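Local coordinates for protein alanine dehydrogenase/pyridine nucleotide transhydrogenase (Mycobacterium smegmatis str. MC2 155, PDB 3P2Y) that probably takes part, as an alpha subunit, in the proton-pumping transfer of reducing equivalents between NADH and NADP, coupled to respiration, at residues E35-L40 and S150-V155; D71-R74 and T78-D81; K159-G164 and L200-R205; Q222-S225 and Q229-D232. All coordinates share one frame; numbering follows the deposited sequence.

Contact 1. Residues E35-L40 and S150-V155; sequences ERRVAL and SSQANV
Arg-37 and Gln-152 join the first loop of the Rossmann-like N-terminal domain, between strand 24-27 and helix 42-50, to the long helix 148-167. Their side chains approach from opposite directions, and the guanidinium NH1 donates to the amide oxygen OE1 over 2.9 Å. The guanidinium and amide planes lie only 19° apart; OE1 sits close to the guanidinium plane, whereas NH1 stands somewhat tilted from the carbonyl plane. The contact is buried, and this one polar meeting makes it up.

What lets so slender a contact be specific is the way both ends are fixed. The arginine chain bends at its third torsion (chi3 -67°), turning the edge that carries NE and NH2 back upon Glu-35: NE reaches Glu-35 OE2 at 2.8 Å and NH2 reaches Glu-35 OE1 at 2.9 Å, a side-on, two-point salt bridge that leaves NH1 directed at the helix. Glu-35 OE2 is gripped a second time by the backbone N of Arg-37. Across the contact, Gln-152 bends at chi2 (-51°), and its amide nitrogen donates to Ala-339 O in helix 336-354 as well as to the preceding serine, which fixes the flip of the amide and presents its oxygen to the arginine. The bond from Gln-152 NE2 to Ser-151 OG is 3.1 Å long, with OG in the plane of the amide.

Contact 2. Residues D71-R74 and T78-D81; sequences DYER and TIGD
Ile-79 meets the helix with its longer branch, CD1 lying against Tyr-72 and CG1 against Glu-73. The two helical residues use very different parts of themselves. Tyr-72 offers only its base: CB is 4.0 Å from Ile-79 CD1, while the ring leads away from the strand, touching Pro-42 and Val-45 of helix 42-50, to a hydrogen bond with Leu-40 O. Glu-73 is extended beyond CG and crosses the isoleucine at about a right angle, its aliphatic CG passing 3.8 Å from Ile-79 CG1. That CG1 lies anti to the Ile-79 carbonyl carbon (chi1 -56°), and a turn at chi2 (-60°) brings CD1 to the tyrosine.

This is the return half of a beta-alpha-beta unit, in which helix 69-74 leads through a short connection into strand 78-79, one of the two outermost strands of the parallel sheet within the chain. Thr-78 and Gly-80 make backbone bonds to strand 54-57, whereas the N-H of Ile-79 is taken by a water at 2.9 Å from Ile-79 N. That water donates in turn to Glu-73 OE2 at 2.7 Å. The carboxylate thus satisfies an edge-strand amide indirectly, and its negative charge would be expected to polarise the water and strengthen both bonds.

Contact 3. Residues K159-G164 and L200-R205; sequences KAVLLG and LATAKR. With EDO (1,2-ethanediol), chain G.
Val-161 alone carries almost all of segment 159-164's share in this helix-helix contact, fitting against Thr-202 and Ala-203. The backbones are close here, with the CA atoms of Val-161 and Ala-203 6.0 Å apart. The valine sets CG1 opposite its own backbone nitrogen (chi1 173°), and this methyl lies 3.7 Å from Ala-203 CA, on the helix backbone itself. Val-161 and Thr-202 run alongside each other, pointing opposite ways, with Val-161 CB 3.8 Å from Thr-202 CG2. The threonine can behave as an apolar residue here because its hydroxyl is turned back to Gln-198 O, one helical turn earlier, and its methyl and CB face the valine.

On another side of helix 148-167 an ethanediol molecule, probably from the crystallisation liquor, joins the two ends of Lys-159. The lysine curls at three successive torsions, so that NZ reaches EDO O2 at 2.8 Å while EDO O1 donates to Lys-159 O, also at 2.8 Å. NZ is further held by Thr-334 OG1 and by Ser-166 O of the second subunit.

Helix 194-206 is the beta-alpha-beta crossover between strands 186-190 and 209-213 of the Rossmann-type C-terminal domain. The two helices lie side by side on its sheet, Val-161 reaching Ile-270 of strand 268-271 and Ala-203 reaching Ala-187 and Thr-210.

Contact 4. Residues Q222-S225 and Q229-D232; sequences QVRS and QWLD
Val-223 points toward the strand and divides its methyls between two neighbours. CG1 rests 3.4 Å from Gln-229 O, on the backbone, while CG2 meets the six-membered part of the Trp-230 ring at its edge, 3.8 Å from Trp-230 CE3. Valine and tryptophan cross at about a right angle, and the indole stands where it can be met in this way because its CG lies anti to the Trp-230 backbone N (chi1 173°).

One residue on, Arg-224 runs extended from CG to NE and brings one face of its guanidinium group against Trp-230 CB and CG. Here helix 220-225 closes the crossover of a beta-alpha-beta unit of the Rossmann-type C-terminal domain, returning to strand 229-230 at the rim of the sheet. With the guanidinium and ring planes 60° apart, this is no parallel stack, and Arg-224 NH2 lies 3.7 Å from Trp-230 CD1. A water accepts from Arg-224 NE and from Trp-230 N, each at 3.2 Å, and lies in the guanidinium plane, whereas Gln-229 and Leu-231 bond through their backbones to strand 209-213.

Ser-225 turns back, its OG donating to Gln-222 O at 2.6 Å.

How the contacts relate
Contacts 2 and 4 are equivalents in two domains: each packs a short helix on an outermost strand of its sheet, partly buried, with a water linking a charged side chain to a strand N-H. An acid does this in contact 2 and an arginine in contact 4. Contacts 1 and 3 are buried and share helix 148-167, which also meets the second subunit near both; one is polar and directed, the other apolar and close-packed. Neighbouring contacts also touch: Val-38 of contact 1 packs on Tyr-72 of contact 2, and Leu-200 packs on Val-223 between contacts 3 and 4. Contacts 2 and 4 lie farthest apart, about 47 Å between centres.

Contact 1. Residues E35-L40 and S150-V155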
loop_
_atom_site.group_PDB
_atom_site.type_symbol
_atom_site.label_atom_id
_atom_site.label_comp_id
_atom_site.label_asym_id
_atom_site.label_seq_id
_atom_site.Cartn_x
_atom_site.Cartn_y
_atom_site.Cartn_z
ATOM N N GLU A 35 6.786 -16.527 -5.845
ATOM C CA GLU A 35 5.604 -16.631 -6.706
ATOM C C GLU A 35 4.417 -17.062 -5.853
ATOM O O GLU A 35 4.548 -17.994 -5.033
ATOM C CB GLU A 35 5.809 -17.645 -7.833
ATOM C CG GLU A 35 4.594 -17.699 -8.802
ATOM C CD GLU A 35 4.296 -16.318 -9.401
ATOM O OE1 GLU A 35 5.088 -15.862 -10.243
ATOM O OE2 GLU A 35 3.306 -15.661 -9.022
ATOM N N ARG A 36 3.277 -16.394 -6.024
ATOM C CA ARG A 36 2.048 -16.781 -5.328
ATOM C C ARG A 36 0.886 -17.097 -6.274
ATOM O O ARG A 36 -0.153 -17.550 -5.803
ATOM C CB ARG A 36 1.585 -15.668 -4.363
ATOM C CG ARG A 36 2.597 -15.444 -3.226
ATOM C CD ARG A 36 2.203 -14.223 -2.362
ATOM N NE ARG A 36 0.883 -14.410 -1.741
ATOM C CZ ARG A 36 0.118 -13.433 -1.244
ATOM N NH1 ARG A 36 0.514 -12.163 -1.279
ATOM N NH2 ARG A 36 -1.055 -13.744 -0.705
ATOM N N ARG A 37 1.045 -16.851 -7.572
ATOM C CA ARG A 37 -0.028 -17.127 -8.517
ATOM C C ARG A 37 -0.106 -18.636 -8.768
ATOM O O ARG A 37 0.846 -19.400 -8.467
ATOM C CB ARG A 37 0.185 -16.382 -9.856
ATOM C CG ARG A 37 0.081 -14.837 -9.708
ATOM C CD ARG A 37 0.560 -14.115 -10.971
ATOM N NE ARG A 37 1.989 -14.323 -11.160
ATOM C CZ ARG A 37 2.663 -13.954 -12.242
ATOM N NH1 ARG A 37 2.020 -13.354 -13.255
ATOM N NH2 ARG A 37 3.977 -14.203 -12.331
ATOM N N VAL A 38 -1.242 -19.025 -9.332
ATOM C CA VAL A 38 -1.525 -20.412 -9.755
ATOM C C VAL A 38 -2.268 -20.319 -11.092
ATOM O O VAL A 38 -3.043 -19.399 -11.307
ATOM C CB VAL A 38 -2.403 -21.142 -8.655
ATOM C CG1 VAL A 38 -3.741 -20.419 -8.417
ATOM C CG2 VAL A 38 -2.640 -22.625 -9.038
ATOM N N ALA A 39 -2.016 -21.249 -12.025
ATOM C CA ALA A 39 -2.495 -21.032 -13.410
ATOM C C ALA A 39 -4.009 -21.119 -13.555
ATOM O O ALA A 39 -4.557 -20.437 -14.398
ATOM C CB ALA A 39 -1.815 -21.991 -14.405
ATOM N N LEU A 40 -4.667 -21.961 -12.754
ATOM C CA LEU A 40 -6.129 -21.959 -12.718
ATOM C C LEU A 40 -6.597 -21.750 -11.287
ATOM O O LEU A 40 -6.006 -22.303 -10.356
ATOM C CB LEU A 40 -6.704 -23.293 -13.236
ATOM C CG LEU A 40 -6.375 -23.713 -14.672
ATOM C CD1 LEU A 40 -7.099 -25.037 -14.959
ATOM C CD2 LEU A 40 -6.796 -22.605 -15.699
ATOM N N SER A 150 -1.096 -8.460 -20.810
ATOM C CA SER A 150 -1.942 -7.316 -20.427
ATOM C C SER A 150 -2.638 -7.521 -19.077
ATOM O O SER A 150 -2.688 -6.610 -18.242
ATOM C CB SER A 150 -2.981 -7.034 -21.523
ATOM O OG SER A 150 -3.969 -6.128 -21.091
ATOM N N SER A 151 -3.190 -8.713 -18.846
ATOM C CA SER A 151 -3.921 -8.876 -17.563
ATOM C C SER A 151 -2.973 -8.732 -16.373
ATOM O O SER A 151 -3.322 -8.109 -15.369
ATOM C CB SER A 151 -4.700 -10.205 -17.486
ATOM O OG SER A 151 -3.847 -11.340 -17.429
ATOM N N GLN A 152 -1.775 -9.302 -16.502
ATOM C CA GLN A 152 -0.766 -9.192 -15.438
ATOM C C GLN A 152 -0.250 -7.764 -15.296
ATOM O O GLN A 152 0.014 -7.288 -14.164
ATOM C CB GLN A 152 0.375 -10.196 -15.633
ATOM C CG GLN A 152 -0.158 -11.653 -15.715
ATOM C CD GLN A 152 -1.094 -12.021 -14.543
ATOM O OE1 GLN A 152 -0.626 -12.274 -13.447
ATOM N NE2 GLN A 152 -2.407 -12.071 -14.789
ATOM N N ALA A 153 -0.120 -7.073 -16.426
ATOM C CA ALA A 153 0.349 -5.676 -16.390
ATOM C C ALA A 153 -0.695 -4.780 -15.724
ATOM O O ALA A 153 -0.326 -3.819 -15.023
ATOM C CB ALA A 153 0.668 -5.188 -17.839
ATOM N N ASN A 154 -1.989 -5.070 -15.924
ATOM C CA ASN A 154 -3.057 -4.324 -15.209
ATOM C C ASN A 154 -2.896 -4.451 -13.714
ATOM O O ASN A 154 -2.979 -3.460 -12.982
ATOM C CB ASN A 154 -4.462 -4.820 -15.579
ATOM C CG ASN A 154 -5.152 -3.938 -16.561
ATOM O OD1 ASN A 154 -5.233 -2.708 -16.378
ATOM N ND2 ASN A 154 -5.718 -4.560 -17.620
ATOM N N VAL A 155 -2.663 -5.676 -13.245
ATOM C CA VAL A 155 -2.445 -5.858 -11.803
ATOM C C VAL A 155 -1.196 -5.063 -11.359
ATOM O O VAL A 155 -1.212 -4.421 -10.298
ATOM C CB VAL A 155 -2.287 -7.342 -11.418
ATOM C CG1 VAL A 155 -1.950 -7.470 -9.891
ATOM C CG2 VAL A 155 -3.597 -8.130 -11.766
#

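Contact 2. Residues D71-R74 and T78-D81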
loop_
_atom_site.group_PDB
_atom_site.type_symbol
_atom_site.label_atom_id
_atom_site.label_comp_id
_atom_site.label_asym_id
_atom_site.label_seq_id
_atom_site.Cartn_x
_atom_site.Cartn_y
_atom_site.Cartn_z
ATOM N N ASP A 71 -10.940 -26.421 -1.866
ATOM C CA ASP A 71 -11.580 -25.501 -2.827
ATOM C C ASP A 71 -11.532 -26.092 -4.227
ATOM O O ASP A 71 -12.527 -26.090 -4.968
ATOM C CB ASP A 71 -10.895 -24.136 -2.837
ATOM C CG ASP A 71 -11.129 -23.359 -1.579
ATOM O OD1 ASP A 71 -12.215 -23.521 -0.949
ATOM O OD2 ASP A 71 -10.226 -22.576 -1.216
ATOM N N TYR A 72 -10.368 -26.626 -4.586
ATOM C CA TYR A 72 -10.222 -27.311 -5.879
ATOM C C TYR A 72 -11.062 -28.575 -6.022
ATOM O O TYR A 72 -11.669 -28.789 -7.061
ATOM C CB TYR A 72 -8.747 -27.572 -6.211
ATOM C CG TYR A 72 -8.026 -26.284 -6.605
ATOM C CD1 TYR A 72 -8.197 -25.725 -7.886
ATOM C CD2 TYR A 72 -7.165 -25.651 -5.715
ATOM C CE1 TYR A 72 -7.503 -24.539 -8.251
ATOM C CE2 TYR A 72 -6.485 -24.468 -6.063
ATOM C CZ TYR A 72 -6.652 -23.936 -7.331
ATOM O OH TYR A 72 -5.971 -22.783 -7.661
ATOM N N GLU A 73 -11.112 -29.403 -4.985
ATOM C CA GLU A 73 -11.936 -30.614 -5.021
ATOM C C GLU A 73 -13.426 -30.247 -5.169
ATOM O O GLU A 73 -14.154 -30.913 -5.930
ATOM C CB GLU A 73 -11.718 -31.459 -3.769
ATOM C CG GLU A 73 -10.344 -32.129 -3.737
ATOM C CD GLU A 73 -10.064 -32.831 -2.426
ATOM O OE1 GLU A 73 -10.507 -32.348 -1.358
ATOM O OE2 GLU A 73 -9.355 -33.842 -2.466
ATOM N N ARG A 74 -13.852 -29.194 -4.470
ATOM C CA ARG A 74 -15.233 -28.682 -4.609
ATOM C C ARG A 74 -15.562 -28.216 -6.029
ATOM O O ARG A 74 -16.736 -28.258 -6.458
ATOM C CB ARG A 74 -15.526 -27.555 -3.606
ATOM C CG ARG A 74 -15.904 -28.056 -2.175
ATOM C CD ARG A 74 -16.385 -26.908 -1.249
ATOM N NE ARG A 74 -15.278 -26.044 -0.827
ATOM C CZ ARG A 74 -14.493 -26.296 0.223
ATOM N NH1 ARG A 74 -14.695 -27.380 0.970
ATOM N NH2 ARG A 74 -13.495 -25.466 0.524
ATOM N N THR A 78 -9.304 -33.295 -8.989
ATOM C CA THR A 78 -8.645 -34.242 -8.086
ATOM C C THR A 78 -7.285 -33.668 -7.709
ATOM O O THR A 78 -6.681 -32.927 -8.487
ATOM C CB THR A 78 -8.461 -35.615 -8.729
ATOM O OG1 THR A 78 -7.529 -35.512 -9.806
ATOM C CG2 THR A 78 -9.786 -36.124 -9.264
ATOM N N ILE A 79 -6.819 -33.974 -6.500
ATOM C CA ILE A 79 -5.507 -33.470 -6.058
ATOM C C ILE A 79 -4.469 -34.553 -6.339
ATOM O O ILE A 79 -4.632 -35.709 -5.911
ATOM C CB ILE A 79 -5.518 -33.105 -4.544
ATOM C CG1 ILE A 79 -6.621 -32.075 -4.221
ATOM C CG2 ILE A 79 -4.116 -32.637 -4.096
ATOM C CD1 ILE A 79 -6.522 -30.685 -4.965
ATOM N N GLY A 80 -3.403 -34.221 -7.050
ATOM C CA GLY A 80 -2.450 -35.263 -7.429
ATOM C C GLY A 80 -1.340 -34.728 -8.302
ATOM O O GLY A 80 -1.109 -33.526 -8.340
ATOM N N ASP A 81 -0.650 -35.626 -9.007
ATOM C CA ASP A 81 0.509 -35.227 -9.812
ATOM C C ASP A 81 0.028 -34.554 -11.112
ATOM O O ASP A 81 -0.654 -35.176 -11.921
ATOM C CB ASP A 81 1.358 -36.484 -10.088
ATOM C CG ASP A 81 2.638 -36.196 -10.850
ATOM O OD1 ASP A 81 2.953 -35.035 -11.157
ATOM O OD2 ASP A 81 3.338 -37.187 -11.154
HETATM O O HOH W 1 -8.692 -35.254 -4.683
#

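Contact 3. Residues K159-G164 and L200-R205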
loop_
_atom_site.group_PDB
_atom_site.type_symbol
_atom_site.label_atom_id
_atom_site.label_comp_id
_atom_site.label_asym_id
_atom_site.label_seq_id
_atom_site.Cartn_x
_atom_site.Cartn_y
_atom_site.Cartn_z
ATOM N N LYS A 159 -0.904 -2.181 -8.435
ATOM C CA LYS A 159 -0.089 -2.403 -7.214
ATOM C C LYS A 159 1.121 -1.458 -7.160
ATOM O O LYS A 159 1.619 -1.154 -6.056
ATOM C CB LYS A 159 0.366 -3.862 -7.129
ATOM C CG LYS A 159 -0.781 -4.865 -6.871
ATOM C CD LYS A 159 -1.651 -4.512 -5.666
ATOM C CE LYS A 159 -0.848 -4.352 -4.316
ATOM N NZ LYS A 159 -0.438 -5.769 -3.809
ATOM N N ALA A 160 1.594 -0.995 -8.324
ATOM C CA ALA A 160 2.708 0.004 -8.362
ATOM C C ALA A 160 2.323 1.296 -7.661
ATOM O O ALA A 160 3.123 1.880 -6.910
ATOM C CB ALA A 160 3.178 0.304 -9.845
ATOM N N VAL A 161 1.081 1.746 -7.891
ATOM C CA VAL A 161 0.590 2.953 -7.227
ATOM C C VAL A 161 0.430 2.730 -5.739
ATOM O O VAL A 161 0.765 3.624 -4.940
ATOM C CB VAL A 161 -0.749 3.466 -7.857
ATOM C CG1 VAL A 161 -1.349 4.644 -7.029
ATOM C CG2 VAL A 161 -0.443 3.922 -9.260
ATOM N N LEU A 162 -0.153 1.594 -5.345
ATOM C CA LEU A 162 -0.273 1.340 -3.905
ATOM C C LEU A 162 1.104 1.362 -3.231
ATOM O O LEU A 162 1.246 1.855 -2.099
ATOM C CB LEU A 162 -1.009 0.011 -3.598
ATOM C CG LEU A 162 -2.487 0.015 -4.020
ATOM C CD1 LEU A 162 -3.121 -1.341 -3.673
ATOM C CD2 LEU A 162 -3.224 1.133 -3.303
ATOM N N LEU A 163 2.105 0.843 -3.935
ATOM C CA LEU A 163 3.458 0.758 -3.346
ATOM C C LEU A 163 4.027 2.161 -3.236
ATOM O O LEU A 163 4.577 2.523 -2.188
ATOM C CB LEU A 163 4.370 -0.115 -4.231
ATOM C CG LEU A 163 5.826 -0.226 -3.762
ATOM C CD1 LEU A 163 5.908 -0.784 -2.314
ATOM C CD2 LEU A 163 6.633 -1.107 -4.765
ATOM N N GLY A 164 3.885 2.950 -4.299
ATOM C CA GLY A 164 4.348 4.355 -4.258
ATOM C C GLY A 164 3.689 5.129 -3.120
ATOM O O GLY A 164 4.362 5.874 -2.359
ATOM N N LEU A 200 -1.924 5.309 -13.936
ATOM C CA LEU A 200 -2.568 6.642 -14.003
ATOM C C LEU A 200 -3.972 6.641 -13.412
ATOM O O LEU A 200 -4.332 7.570 -12.662
ATOM C CB LEU A 200 -2.624 7.153 -15.452
ATOM C CG LEU A 200 -1.260 7.546 -16.025
ATOM C CD1 LEU A 200 -1.433 7.704 -17.558
ATOM C CD2 LEU A 200 -0.697 8.854 -15.403
ATOM N N ALA A 201 -4.774 5.619 -13.754
ATOM C CA ALA A 201 -6.151 5.550 -13.283
ATOM C C ALA A 201 -6.154 5.407 -11.770
ATOM O O ALA A 201 -6.931 6.090 -11.077
ATOM C CB ALA A 201 -6.928 4.367 -13.940
ATOM N N THR A 202 -5.304 4.518 -11.262
ATOM C CA THR A 202 -5.292 4.244 -9.805
ATOM C C THR A 202 -4.801 5.458 -9.006
ATOM O O THR A 202 -5.374 5.775 -7.962
ATOM C CB THR A 202 -4.467 2.987 -9.493
ATOM O OG1 THR A 202 -5.093 1.885 -10.185
ATOM C CG2 THR A 202 -4.476 2.657 -7.976
ATOM N N ALA A 203 -3.757 6.118 -9.498
ATOM C CA ALA A 203 -3.239 7.331 -8.836
ATOM C C ALA A 203 -4.324 8.409 -8.782
ATOM O O ALA A 203 -4.495 9.087 -7.748
ATOM C CB ALA A 203 -2.012 7.843 -9.543
ATOM N N LYS A 204 -5.049 8.568 -9.893
ATOM C CA LYS A 204 -6.160 9.529 -9.951
ATOM C C LYS A 204 -7.264 9.217 -8.921
ATOM O O LYS A 204 -7.741 10.141 -8.220
ATOM C CB LYS A 204 -6.767 9.604 -11.367
ATOM C CG LYS A 204 -7.827 10.722 -11.530
ATOM C CD LYS A 204 -7.152 12.090 -11.266
ATOM C CE LYS A 204 -7.844 13.308 -11.880
ATOM N NZ LYS A 204 -6.997 14.461 -11.428
ATOM N N ARG A 205 -7.647 7.941 -8.821
ATOM C CA ARG A 205 -8.645 7.465 -7.840
ATOM C C ARG A 205 -8.261 7.909 -6.443
ATOM O O ARG A 205 -9.131 8.430 -5.681
ATOM C CB ARG A 205 -8.733 5.918 -7.813
ATOM C CG ARG A 205 -9.368 5.284 -9.034
ATOM C CD ARG A 205 -9.508 3.773 -8.831
ATOM N NE ARG A 205 -9.749 3.113 -10.106
ATOM C CZ ARG A 205 -10.956 2.882 -10.597
ATOM N NH1 ARG A 205 -12.044 3.222 -9.893
ATOM N NH2 ARG A 205 -11.076 2.292 -11.784
HETATM C C1 EDO G . 2.824 -3.934 -3.877
HETATM O O1 EDO G . 2.022 -2.744 -3.805
HETATM C C2 EDO G . 2.917 -4.606 -2.492
HETATM O O2 EDO G . 1.667 -5.214 -2.065
#

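Contact 4. Residues Q222-S225 and Q229-D232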
loop_
_atom_site.group_PDB
_atom_site.type_symbol
_atom_site.label_atom_id
_atom_site.label_comp_id
_atom_site.label_asym_id
_atom_site.label_seq_id
_atom_site.Cartn_x
_atom_site.Cartn_y
_atom_site.Cartn_z
ATOM N N GLN A 222 -5.198 7.935 -24.822
ATOM C CA GLN A 222 -5.386 7.020 -23.681
ATOM C C GLN A 222 -5.070 7.717 -22.351
ATOM O O GLN A 222 -5.824 7.583 -21.378
ATOM C CB GLN A 222 -4.565 5.731 -23.853
ATOM C CG GLN A 222 -5.054 4.860 -25.064
ATOM C CD GLN A 222 -4.105 3.706 -25.372
ATOM O OE1 GLN A 222 -2.887 3.878 -25.427
ATOM N NE2 GLN A 222 -4.665 2.513 -25.553
ATOM N N VAL A 223 -3.972 8.467 -22.325
ATOM C CA VAL A 223 -3.562 9.227 -21.129
ATOM C C VAL A 223 -4.652 10.210 -20.739
ATOM O O VAL A 223 -5.063 10.277 -19.569
ATOM C CB VAL A 223 -2.214 9.957 -21.398
ATOM C CG1 VAL A 223 -1.877 11.044 -20.350
ATOM C CG2 VAL A 223 -1.062 8.922 -21.531
ATOM N N ARG A 224 -5.169 10.954 -21.724
ATOM C CA ARG A 224 -6.242 11.885 -21.434
ATOM C C ARG A 224 -7.546 11.203 -20.964
ATOM O O ARG A 224 -8.277 11.771 -20.138
ATOM C CB ARG A 224 -6.475 12.796 -22.650
ATOM C CG ARG A 224 -5.316 13.777 -22.855
ATOM C CD ARG A 224 -5.421 14.465 -24.232
ATOM N NE ARG A 224 -4.348 15.454 -24.391
ATOM C CZ ARG A 224 -3.619 15.631 -25.482
ATOM N NH1 ARG A 224 -3.799 14.866 -26.552
ATOM N NH2 ARG A 224 -2.645 16.542 -25.473
ATOM N N SER A 225 -7.814 9.995 -21.470
ATOM C CA SER A 225 -9.076 9.282 -21.202
ATOM C C SER A 225 -9.154 8.867 -19.721
ATOM O O SER A 225 -10.251 8.643 -19.220
ATOM C CB SER A 225 -9.231 8.040 -22.094
ATOM O OG SER A 225 -8.379 6.976 -21.625
ATOM N N GLN A 229 -2.791 14.547 -17.513
ATOM C CA GLN A 229 -2.157 15.462 -18.462
ATOM C C GLN A 229 -1.171 14.687 -19.328
ATOM O O GLN A 229 -0.483 13.802 -18.848
ATOM C CB GLN A 229 -1.377 16.556 -17.721
ATOM C CG GLN A 229 -2.233 17.521 -16.901
ATOM C CD GLN A 229 -1.468 18.781 -16.527
ATOM O OE1 GLN A 229 -1.032 19.530 -17.398
ATOM N NE2 GLN A 229 -1.298 19.015 -15.235
ATOM N N TRP A 230 -1.109 15.041 -20.600
ATOM C CA TRP A 230 -0.125 14.476 -21.519
ATOM C C TRP A 230 1.125 15.345 -21.507
ATOM O O TRP A 230 1.066 16.541 -21.839
ATOM C CB TRP A 230 -0.731 14.421 -22.924
ATOM C CG TRP A 230 0.208 14.017 -24.058
ATOM C CD1 TRP A 230 0.573 14.803 -25.157
ATOM C CD2 TRP A 230 0.803 12.736 -24.271
ATOM N NE1 TRP A 230 1.375 14.068 -26.013
ATOM C CE2 TRP A 230 1.537 12.804 -25.489
ATOM C CE3 TRP A 230 0.793 11.521 -23.547
ATOM C CZ2 TRP A 230 2.264 11.705 -25.997
ATOM C CZ3 TRP A 230 1.523 10.418 -24.058
ATOM C CH2 TRP A 230 2.237 10.525 -25.291
ATOM N N LEU A 231 2.245 14.766 -21.089
ATOM C CA LEU A 231 3.509 15.506 -21.029
ATOM C C LEU A 231 4.073 15.707 -22.444
ATOM O O LEU A 231 4.380 14.742 -23.153
ATOM C CB LEU A 231 4.542 14.772 -20.156
ATOM C CG LEU A 231 5.924 15.423 -19.921
ATOM C CD1 LEU A 231 5.766 16.763 -19.243
ATOM C CD2 LEU A 231 6.832 14.503 -19.085
ATOM N N ASP A 232 4.186 16.963 -22.842
ATOM C CA ASP A 232 4.827 17.304 -24.105
ATOM C C ASP A 232 6.138 18.018 -23.779
ATOM O O ASP A 232 6.191 18.924 -22.941
ATOM C CB ASP A 232 3.929 18.173 -24.984
ATOM C CG ASP A 232 4.637 18.622 -26.250
ATOM O OD1 ASP A 232 4.729 17.814 -27.209
ATOM O OD2 ASP A 232 5.122 19.773 -26.263
HETATM O O HOH W 2 -3.277 17.004 -21.772
#